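Local coordinates for protein MgGH51 (Meripilus giganteus, PDB 6ZPV) that hydrolyses terminal alpha-L-arabinofuranosyl residues from arabinose-containing glycans, as a fungal alpha-L-arabinofuranosidase of glycoside hydrolase family GH51, at residues Ala56-Leu65 and Ser90-Gly100; Gln39-Thr47 and Pro255-Thr266. One frame throughout, in Å; residues are numbered along the deposited sequence. Where two conformers were deposited one is given.

Contact 1: residues Ala56-Leu65 and Ser90-Gly100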
loop_
_atom_site.group_PDB
_atom_site.type_symbol
_atom_site.label_atom_id
_atom_site.label_comp_id
_atom_site.label_asym_id
_atom_site.label_seq_id
_atom_site.Cartn_x
_atom_site.Cartn_y
_atom_site.Cartn_z
ATOM N N ALA A 56 -7.356 14.351 16.843
ATOM C CA ALA A 56 -8.213 14.627 15.682
ATOM C C ALA A 56 -9.592 15.193 16.035
ATOM O O ALA A 56 -10.288 15.634 15.101
ATOM C CB ALA A 56 -8.301 13.492 14.714
ATOM N N TRP A 57 -9.999 15.134 17.319
ATOM C CA TRP A 57 -11.335 15.555 17.765
ATOM C C TRP A 57 -11.266 16.904 18.455
ATOM O O TRP A 57 -10.345 17.144 19.260
ATOM C CB TRP A 57 -11.958 14.515 18.691
ATOM C CG TRP A 57 -12.187 13.197 18.072
ATOM C CD1 TRP A 57 -11.387 12.096 18.061
ATOM C CD2 TRP A 57 -13.330 12.815 17.316
ATOM N NE1 TRP A 57 -11.959 11.069 17.378
ATOM C CE2 TRP A 57 -13.177 11.465 16.896
ATOM C CE3 TRP A 57 -14.507 13.492 16.932
ATOM C CZ2 TRP A 57 -14.158 10.777 16.162
ATOM C CZ3 TRP A 57 -15.460 12.818 16.174
ATOM C CH2 TRP A 57 -15.272 11.490 15.803
ATOM N N HIS A 58 -12.255 17.763 18.261
ATOM C CA HIS A 58 -12.253 19.109 18.821
ATOM C C HIS A 58 -13.654 19.515 19.207
ATOM O O HIS A 58 -14.611 19.204 18.487
ATOM C CB HIS A 58 -11.721 20.098 17.747
ATOM C CG HIS A 58 -10.395 19.725 17.198
ATOM N ND1 HIS A 58 -9.221 19.979 17.869
ATOM C CD2 HIS A 58 -10.091 19.019 16.076
ATOM C CE1 HIS A 58 -8.216 19.449 17.151
ATOM N NE2 HIS A 58 -8.724 18.870 16.048
ATOM N N PRO A 59 -13.837 20.304 20.282
ATOM C CA PRO A 59 -15.186 20.766 20.618
ATOM C C PRO A 59 -15.684 21.813 19.650
ATOM O O PRO A 59 -14.919 22.567 19.071
ATOM C CB PRO A 59 -14.982 21.361 22.014
ATOM C CG PRO A 59 -13.533 21.789 22.032
ATOM C CD PRO A 59 -12.791 20.765 21.210
ATOM N N ILE A 60 -16.995 21.855 19.540
ATOM C CA ILE A 60 -17.740 22.994 18.975
ATOM C C ILE A 60 -18.336 23.722 20.174
ATOM O O ILE A 60 -19.013 23.086 21.010
ATOM C CB ILE A 60 -18.802 22.567 17.949
ATOM C CG1 ILE A 60 -18.149 22.005 16.698
ATOM C CG2 ILE A 60 -19.719 23.735 17.634
ATOM C CD1 ILE A 60 -19.117 21.354 15.742
ATOM N N SER A 61 -18.162 25.022 20.224
ATOM C CA SER A 61 -18.742 25.855 21.277
ATOM C C SER A 61 -18.241 25.348 22.619
ATOM O O SER A 61 -17.026 25.008 22.762
ATOM C CB SER A 61 -20.233 25.977 21.113
ATOM O OG SER A 61 -20.778 26.887 22.052
ATOM N N ASN A 62 -19.090 25.337 23.636
ATOM C CA ASN A 62 -18.709 24.999 25.024
ATOM C C ASN A 62 -18.804 23.503 25.319
ATOM O O ASN A 62 -18.881 23.135 26.495
ATOM C CB ASN A 62 -19.505 25.837 26.034
ATOM C CG ASN A 62 -20.980 25.590 26.001
ATOM O OD1 ASN A 62 -21.504 25.061 25.003
ATOM N ND2 ASN A 62 -21.676 25.983 27.051
ATOM N N ALA A 63 -18.812 22.639 24.323
ATOM C CA ALA A 63 -18.822 21.183 24.569
ATOM C C ALA A 63 -17.685 20.753 25.484
ATOM O O ALA A 63 -16.543 21.241 25.329
ATOM C CB ALA A 63 -18.702 20.449 23.247
ATOM N N LYS A 64 -17.968 19.791 26.340
ATOM C CA LYS A 64 -16.945 19.110 27.149
ATOM C C LYS A 64 -16.763 17.704 26.584
ATOM O O LYS A 64 -17.737 16.966 26.452
ATOM C CB LYS A 64 -17.325 19.101 28.618
ATOM C CG LYS A 64 -17.422 20.485 29.203
ATOM N N LEU A 65 -15.537 17.365 26.260
ATOM C CA LEU A 65 -15.169 16.079 25.652
ATOM C C LEU A 65 -14.169 15.358 26.564
ATOM O O LEU A 65 -13.203 15.992 27.029
ATOM C CB LEU A 65 -14.518 16.257 24.296
ATOM C CG LEU A 65 -15.313 17.032 23.254
ATOM C CD1 LEU A 65 -14.510 17.122 21.972
ATOM C CD2 LEU A 65 -16.689 16.463 22.999
ATOM N N SER A 90 -26.735 26.856 28.043
ATOM C CA SER A 90 -26.215 26.791 26.677
ATOM C C SER A 90 -27.285 27.126 25.644
ATOM O O SER A 90 -28.496 27.095 25.882
ATOM C CB SER A 90 -25.613 25.415 26.465
ATOM O OG SER A 90 -24.466 25.242 27.288
ATOM N N SER A 91 -26.802 27.409 24.442
ATOM C CA SER A 91 -27.645 27.658 23.270
ATOM C C SER A 91 -26.776 27.509 22.018
ATOM O O SER A 91 -25.517 27.631 22.101
ATOM C CB SER A 91 -28.291 29.043 23.274
ATOM O OG SER A 91 -27.348 30.028 22.990
ATOM N N GLY A 92 -27.423 27.356 20.873
ATOM C CA GLY A 92 -26.731 27.272 19.597
ATOM C C GLY A 92 -26.121 25.912 19.375
ATOM O O GLY A 92 -26.191 25.032 20.238
ATOM N N ARG A 93 -25.515 25.716 18.210
ATOM C CA ARG A 93 -24.953 24.369 17.937
ATOM C C ARG A 93 -23.860 24.087 18.956
ATOM O O ARG A 93 -22.980 24.918 19.232
ATOM C CB ARG A 93 -24.461 24.331 16.486
ATOM C CG ARG A 93 -23.261 25.199 16.139
ATOM C CD ARG A 93 -23.003 25.364 14.651
ATOM N NE ARG A 93 -22.756 24.122 13.939
ATOM C CZ ARG A 93 -21.610 23.707 13.429
ATOM N NH1 ARG A 93 -20.486 24.341 13.598
ATOM N NH2 ARG A 93 -21.621 22.620 12.685
ATOM N N VAL A 94 -23.868 22.880 19.455
ATOM C CA VAL A 94 -22.871 22.389 20.448
ATOM C C VAL A 94 -22.531 20.970 20.030
ATOM O O VAL A 94 -23.455 20.205 19.702
ATOM C CB VAL A 94 -23.390 22.528 21.906
ATOM C CG1 VAL A 94 -22.360 21.982 22.891
ATOM C CG2 VAL A 94 -23.781 23.977 22.272
ATOM N N GLY A 95 -21.271 20.561 20.054
ATOM C CA GLY A 95 -20.890 19.268 19.549
ATOM C C GLY A 95 -19.419 19.182 19.384
ATOM O O GLY A 95 -18.673 19.643 20.253
ATOM N N PHE A 96 -18.983 18.548 18.283
ATOM C CA PHE A 96 -17.544 18.293 18.114
ATOM C C PHE A 96 -17.272 18.048 16.620
ATOM O O PHE A 96 -18.167 17.710 15.855
ATOM C CB PHE A 96 -17.090 17.131 19.001
ATOM C CG PHE A 96 -17.999 15.942 18.937
ATOM C CD1 PHE A 96 -17.828 14.931 17.998
ATOM C CD2 PHE A 96 -19.033 15.785 19.879
ATOM C CE1 PHE A 96 -18.684 13.861 17.970
ATOM C CE2 PHE A 96 -19.894 14.716 19.822
ATOM C CZ PHE A 96 -19.711 13.753 18.868
ATOM N N THR A 97 -16.010 18.224 16.258
ATOM C CA THR A 97 -15.476 17.977 14.925
ATOM C C THR A 97 -14.396 16.893 14.941
ATOM O O THR A 97 -13.737 16.695 15.960
ATOM C CB THR A 97 -14.957 19.254 14.252
ATOM O OG1 THR A 97 -13.884 19.767 15.037
ATOM C CG2 THR A 97 -16.021 20.296 14.042
ATOM N N ASN A 98 -14.230 16.302 13.765
ATOM C CA ASN A 98 -13.060 15.466 13.467
ATOM C C ASN A 98 -12.366 16.112 12.262
ATOM O O ASN A 98 -13.026 16.320 11.220
ATOM C CB ASN A 98 -13.450 14.014 13.136
ATOM C CG ASN A 98 -12.260 13.083 13.020
ATOM O OD1 ASN A 98 -11.566 13.106 11.983
ATOM N ND2 ASN A 98 -12.044 12.273 14.042
ATOM N N GLU A 99 -11.071 16.385 12.383
ATOM C CA GLU A 99 -10.320 17.100 11.347
ATOM C C GLU A 99 -9.889 16.171 10.218
ATOM O O GLU A 99 -9.196 16.647 9.287
ATOM C CB GLU A 99 -9.099 17.779 11.984
ATOM C CG GLU A 99 -8.034 16.803 12.479
ATOM C CD GLU A 99 -6.842 17.453 13.137
ATOM O OE1 GLU A 99 -5.752 17.429 12.522
ATOM O OE2 GLU A 99 -6.967 18.054 14.218
ATOM N N GLY A 100 -10.191 14.881 10.274
ATOM C CA GLY A 100 -9.749 13.946 9.245
ATOM C C GLY A 100 -8.268 13.646 9.403
ATOM O O GLY A 100 -7.642 13.886 10.454
HETATM O O HOH W 1 -14.335 22.264 16.321
HETATM O O HOH W 2 -23.251 26.735 21.190
HETATM O O HOH W 3 -23.670 27.560 24.721
#
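Trp57 lays its indole against Asn98, its non-hydrogen-bonded partner on the neighbouring antiparallel strand. From CB, which sits near Thr97 O, chi1 of -62° puts CG beside the backbone N, and the indole lies along the Asn98 side chain. CD2 and CE2 pass beneath the Asn98 amide, and ND2 comes within 3.2 Å of CE2. The amide stands nearly upright on the ring, planes 83° apart. Asn98 CB covers the six-membered ring, 4.0 Å from its centroid. NE1, also under ND2, donates outward to Asn40 O. At the far rim, CZ3 reaches the edge of the Phe96 ring, 3.7 Å from CD1. Strands 57-60 and 93-98 form one margin of a five-stranded antiparallel sheet in a beta-sandwich. Were Trp57 an alanine, Asn40 O would probably lose its indole donor and a gap would open beside Asn98 and Phe96. On the other sheet face, His58 NE2 donates to Glu99 OE2 at 2.7 Å, on the anti lone pair, with ring and carboxylate nearly coplanar. Ile60 CD1 rests on Thr97 CG2 and over the Arg93 guanidinium, whose NH1 bonds Gln135 OE1. Within the type II' turn Ile60-Ala63, Asn62 ND2 donates to Ser90 OG, which also bonds Pro87 O.

Contact 2: residues Gln39-Thr47 and Pro255-Thr266; sequences QNRAFQQVT and PGRVGDWGYVNT
Arg41 and Thr266 meet where an irregular loop, 39-47, packs on a two-stranded antiparallel hairpin, 257-258 with 264-265. The Arg41 chain runs extended from CG to NE and crosses the Thr266 side chain at about a right angle. Its NH2 donates to a water at 2.9 Å, and that water donates to Thr266 O. Glu36 takes the NH1 side in a salt bridge, while Asp30 pairs with Thr266 OG1. A type II turn, Phe43-Val46, then brings two glutamines to the hairpin. Gln44 CB and CG pass Pro255 O. Its amide splits over Thr266: NE2 donates to the backbone O at 3.0 Å, 23° off the carbonyl plane, and OE1 lies 3.4 Å from CG2. NE2 is also 3.2 Å from Gly256 N, a donor facing a donor. Gln44 O rests on Val264 CG1. Gln45 CB touches one methyl of each valine, Val264 CG2 at 3.9 Å and Val258 CG2 at 4.1 Å. Its chain bends at chi2 (-62°), which turns the amide toward the Pro255-Gly256 backbone. There NE2 makes two weak bonds, to Gly256 O at 3.0 Å and to Pro255 O at 3.4 Å.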
loop_
_atom_site.group_PDB
_atom_site.type_symbol
_atom_site.label_atom_id
_atom_site.label_comp_id
_atom_site.label_asym_id
_atom_site.label_seq_id
_atom_site.Cartn_x
_atom_site.Cartn_y
_atom_site.Cartn_z
ATOM N N GLN A 39 -10.160 10.337 11.393
ATOM C CA GLN A 39 -8.947 9.864 12.076
ATOM C C GLN A 39 -9.331 9.522 13.525
ATOM O O GLN A 39 -10.123 10.210 14.138
ATOM C CB GLN A 39 -7.822 10.868 11.954
ATOM C CG GLN A 39 -6.566 10.454 12.652
ATOM C CD GLN A 39 -5.366 11.333 12.400
ATOM O OE1 GLN A 39 -5.480 12.526 11.898
ATOM N NE2 GLN A 39 -4.233 10.868 12.784
ATOM N N ASN A 40 -8.753 8.460 14.066
ATOM C CA ASN A 40 -9.041 8.070 15.452
ATOM C C ASN A 40 -10.565 7.865 15.623
ATOM O O ASN A 40 -11.182 8.359 16.598
ATOM C CB ASN A 40 -8.448 9.086 16.447
ATOM C CG ASN A 40 -8.576 8.698 17.904
ATOM O OD1 ASN A 40 -8.650 7.490 18.236
ATOM N ND2 ASN A 40 -8.520 9.706 18.793
ATOM N N ARG A 41 -11.159 7.152 14.679
ATOM C CA ARG A 41 -12.619 7.077 14.552
ATOM C C ARG A 41 -13.314 6.365 15.701
ATOM O O ARG A 41 -14.498 6.589 15.946
ATOM C CB ARG A 41 -13.008 6.431 13.239
ATOM C CG ARG A 41 -12.747 4.929 13.138
ATOM C CD ARG A 41 -13.142 4.363 11.784
ATOM N NE ARG A 41 -12.865 2.965 11.693
ATOM C CZ ARG A 41 -12.939 2.239 10.591
ATOM N NH1 ARG A 41 -13.385 2.769 9.457
ATOM N NH2 ARG A 41 -12.594 0.954 10.589
ATOM N N ALA A 42 -12.591 5.458 16.359
ATOM C CA ALA A 42 -13.199 4.605 17.398
ATOM C C ALA A 42 -12.313 4.531 18.627
ATOM O O ALA A 42 -12.502 3.649 19.476
ATOM C CB ALA A 42 -13.489 3.231 16.837
ATOM N N PHE A 43 -11.397 5.485 18.797
ATOM C CA PHE A 43 -10.595 5.613 20.022
ATOM C C PHE A 43 -9.840 4.301 20.273
ATOM O O PHE A 43 -9.601 3.918 21.429
ATOM C CB PHE A 43 -11.470 6.031 21.209
ATOM C CG PHE A 43 -12.317 7.237 20.837
ATOM C CD1 PHE A 43 -11.783 8.494 20.719
ATOM C CD2 PHE A 43 -13.632 7.062 20.448
ATOM C CE1 PHE A 43 -12.534 9.547 20.209
ATOM C CE2 PHE A 43 -14.370 8.100 19.939
ATOM C CZ PHE A 43 -13.832 9.322 19.812
ATOM N N GLN A 44 -9.394 3.637 19.209
ATOM C CA GLN A 44 -8.731 2.358 19.424
ATOM C C GLN A 44 -7.301 2.572 19.938
ATOM O O GLN A 44 -6.540 3.419 19.451
ATOM C CB GLN A 44 -8.608 1.603 18.094
ATOM C CG GLN A 44 -9.946 1.015 17.651
ATOM C CD GLN A 44 -9.954 0.700 16.152
ATOM O OE1 GLN A 44 -9.896 1.635 15.323
ATOM N NE2 GLN A 44 -9.985 -0.588 15.766
ATOM N N GLN A 45 -6.969 1.773 20.950
ATOM C CA GLN A 45 -5.576 1.678 21.452
ATOM C C GLN A 45 -5.050 3.001 21.964
ATOM O O GLN A 45 -3.833 3.249 21.862
ATOM C CB GLN A 45 -4.645 1.062 20.393
ATOM C CG GLN A 45 -5.097 -0.305 19.882
ATOM C CD GLN A 45 -5.157 -1.400 20.905
ATOM O OE1 GLN A 45 -4.595 -1.294 22.006
ATOM N NE2 GLN A 45 -5.823 -2.471 20.565
ATOM N N VAL A 46 -5.932 3.817 22.532
ATOM C CA VAL A 46 -5.491 5.039 23.226
ATOM C C VAL A 46 -5.841 4.925 24.707
ATOM O O VAL A 46 -6.658 4.096 25.107
ATOM C CB VAL A 46 -6.131 6.317 22.631
ATOM C CG1 VAL A 46 -5.735 6.447 21.165
ATOM C CG2 VAL A 46 -7.646 6.326 22.785
ATOM N N THR A 47 -5.202 5.769 25.523
ATOM C CA THR A 47 -5.367 5.757 26.989
ATOM C C THR A 47 -6.459 6.745 27.365
ATOM O O THR A 47 -6.387 7.959 27.072
ATOM C CB THR A 47 -4.044 6.119 27.658
ATOM O OG1 THR A 47 -3.052 5.201 27.252
ATOM C CG2 THR A 47 -4.192 6.151 29.161
ATOM N N PRO A 255 -10.288 -4.817 17.080
ATOM C CA PRO A 255 -9.744 -3.978 18.139
ATOM C C PRO A 255 -8.724 -2.968 17.692
ATOM O O PRO A 255 -8.431 -2.000 18.442
ATOM C CB PRO A 255 -9.140 -5.002 19.121
ATOM C CG PRO A 255 -8.769 -6.184 18.210
ATOM C CD PRO A 255 -9.932 -6.226 17.265
ATOM N N GLY A 256 -8.134 -3.146 16.510
ATOM C CA GLY A 256 -7.015 -2.334 16.092
ATOM C C GLY A 256 -5.735 -2.731 16.775
ATOM O O GLY A 256 -5.767 -3.540 17.723
ATOM N N ARG A 257 -4.602 -2.130 16.369
ATOM C CA ARG A 257 -3.317 -2.444 16.974
ATOM C C ARG A 257 -2.409 -1.260 16.737
ATOM O O ARG A 257 -2.509 -0.551 15.719
ATOM C CB ARG A 257 -2.697 -3.737 16.404
ATOM C CG ARG A 257 -2.582 -3.806 14.884
ATOM C CD ARG A 257 -1.865 -5.062 14.436
ATOM N NE ARG A 257 -0.422 -5.016 14.664
ATOM C CZ ARG A 257 0.480 -4.671 13.774
ATOM N NH1 ARG A 257 0.165 -4.213 12.568
ATOM N NH2 ARG A 257 1.760 -4.768 14.104
ATOM N N VAL A 258 -1.455 -1.099 17.636
ATOM C CA VAL A 258 -0.339 -0.182 17.420
ATOM C C VAL A 258 0.594 -0.810 16.409
ATOM O O VAL A 258 1.095 -1.899 16.649
ATOM C CB VAL A 258 0.365 0.156 18.731
ATOM C CG1 VAL A 258 1.562 1.063 18.456
ATOM C CG2 VAL A 258 -0.622 0.812 19.732
ATOM N N GLY A 259 0.792 -0.127 15.282
ATOM C CA GLY A 259 1.687 -0.615 14.247
ATOM C C GLY A 259 3.131 -0.202 14.512
ATOM O O GLY A 259 3.479 0.229 15.612
ATOM N N ASP A 260 3.951 -0.334 13.489
ATOM C CA ASP A 260 5.389 -0.173 13.668
ATOM C C ASP A 260 5.908 1.177 13.170
ATOM O O ASP A 260 7.110 1.332 13.073
ATOM C CB ASP A 260 5.975 -1.499 13.118
ATOM C CG ASP A 260 5.434 -2.807 13.969
ATOM O OD1 ASP A 260 5.704 -2.798 15.314
ATOM O OD2 ASP A 260 4.592 -3.747 13.403
ATOM N N TRP A 261 5.004 2.133 12.947
ATOM C CA TRP A 261 5.326 3.438 12.342
ATOM C C TRP A 261 4.761 4.605 13.138
ATOM O O TRP A 261 4.632 5.702 12.600
ATOM C CB TRP A 261 4.935 3.431 10.840
ATOM C CG TRP A 261 5.701 2.397 10.083
ATOM C CD1 TRP A 261 5.253 1.223 9.609
ATOM C CD2 TRP A 261 7.124 2.431 9.811
ATOM N NE1 TRP A 261 6.265 0.529 9.025
ATOM C CE2 TRP A 261 7.428 1.236 9.136
ATOM C CE3 TRP A 261 8.138 3.370 10.028
ATOM C CZ2 TRP A 261 8.703 0.937 8.676
ATOM C CZ3 TRP A 261 9.417 3.076 9.568
ATOM C CH2 TRP A 261 9.690 1.859 8.891
ATOM N N GLY A 262 4.487 4.370 14.425
ATOM C CA GLY A 262 4.140 5.434 15.363
ATOM C C GLY A 262 2.674 5.707 15.532
ATOM O O GLY A 262 2.314 6.561 16.323
ATOM N N TYR A 263 1.795 4.992 14.826
ATOM C CA TYR A 263 0.348 5.258 14.890
ATOM C C TYR A 263 -0.476 3.988 15.024
ATOM O O TYR A 263 -0.089 2.874 14.640
ATOM C CB TYR A 263 -0.107 6.137 13.708
ATOM C CG TYR A 263 0.165 5.591 12.334
ATOM C CD1 TYR A 263 -0.755 4.777 11.680
ATOM C CD2 TYR A 263 1.314 5.906 11.653
ATOM C CE1 TYR A 263 -0.531 4.296 10.393
ATOM C CE2 TYR A 263 1.590 5.424 10.390
ATOM C CZ TYR A 263 0.675 4.611 9.763
ATOM O OH TYR A 263 0.961 4.193 8.483
ATOM N N VAL A 264 -1.669 4.196 15.551
ATOM C CA VAL A 264 -2.680 3.135 15.634
ATOM C C VAL A 264 -3.201 2.773 14.251
ATOM O O VAL A 264 -3.562 3.659 13.474
ATOM C CB VAL A 264 -3.832 3.550 16.564
ATOM C CG1 VAL A 264 -4.934 2.538 16.576
ATOM C CG2 VAL A 264 -3.306 3.801 17.966
ATOM N N ASN A 265 -3.280 1.469 13.991
ATOM C CA ASN A 265 -4.021 0.941 12.854
ATOM C C ASN A 265 -5.405 0.520 13.328
ATOM O O ASN A 265 -5.555 -0.208 14.285
ATOM C CB ASN A 265 -3.308 -0.269 12.263
ATOM C CG ASN A 265 -2.009 -0.057 11.555
ATOM O OD1 ASN A 265 -1.636 -0.926 10.732
ATOM N ND2 ASN A 265 -1.265 1.011 11.827
ATOM N N THR A 266 -6.430 0.957 12.572
ATOM C CA THR A 266 -7.805 0.545 12.871
ATOM C C THR A 266 -8.045 -0.933 12.533
ATOM O O THR A 266 -8.995 -1.516 13.086
ATOM C CB THR A 266 -8.815 1.373 12.102
ATOM O OG1 THR A 266 -8.748 1.096 10.681
ATOM C CG2 THR A 266 -8.729 2.862 12.372
HETATM O O HOH W 4 -11.696 -1.395 12.050
#

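Contacts 1 and 2 lie with their centres about 22 Å apart. The loop 39-47 joins them. Its start meets contact 1, where Asn98 ND2 is 2.8 Å from Gln39 O, a probable hydrogen bond that adds to the indole bond of Trp57 to the next residue of the loop. Trp57 NE1 also packs against Phe43 CE1 at 3.3 Å. Arg41, Gln44 and Gln45 carry contact 2, so one loop links the beta-sandwich to a hairpin in the alpha-L-arabinofuranosidase 1 domain. Each contact has a bound N-acetylglucosamine near it: about 6 Å from the side chain of Glu99 and about 4 Å from that of Pro255.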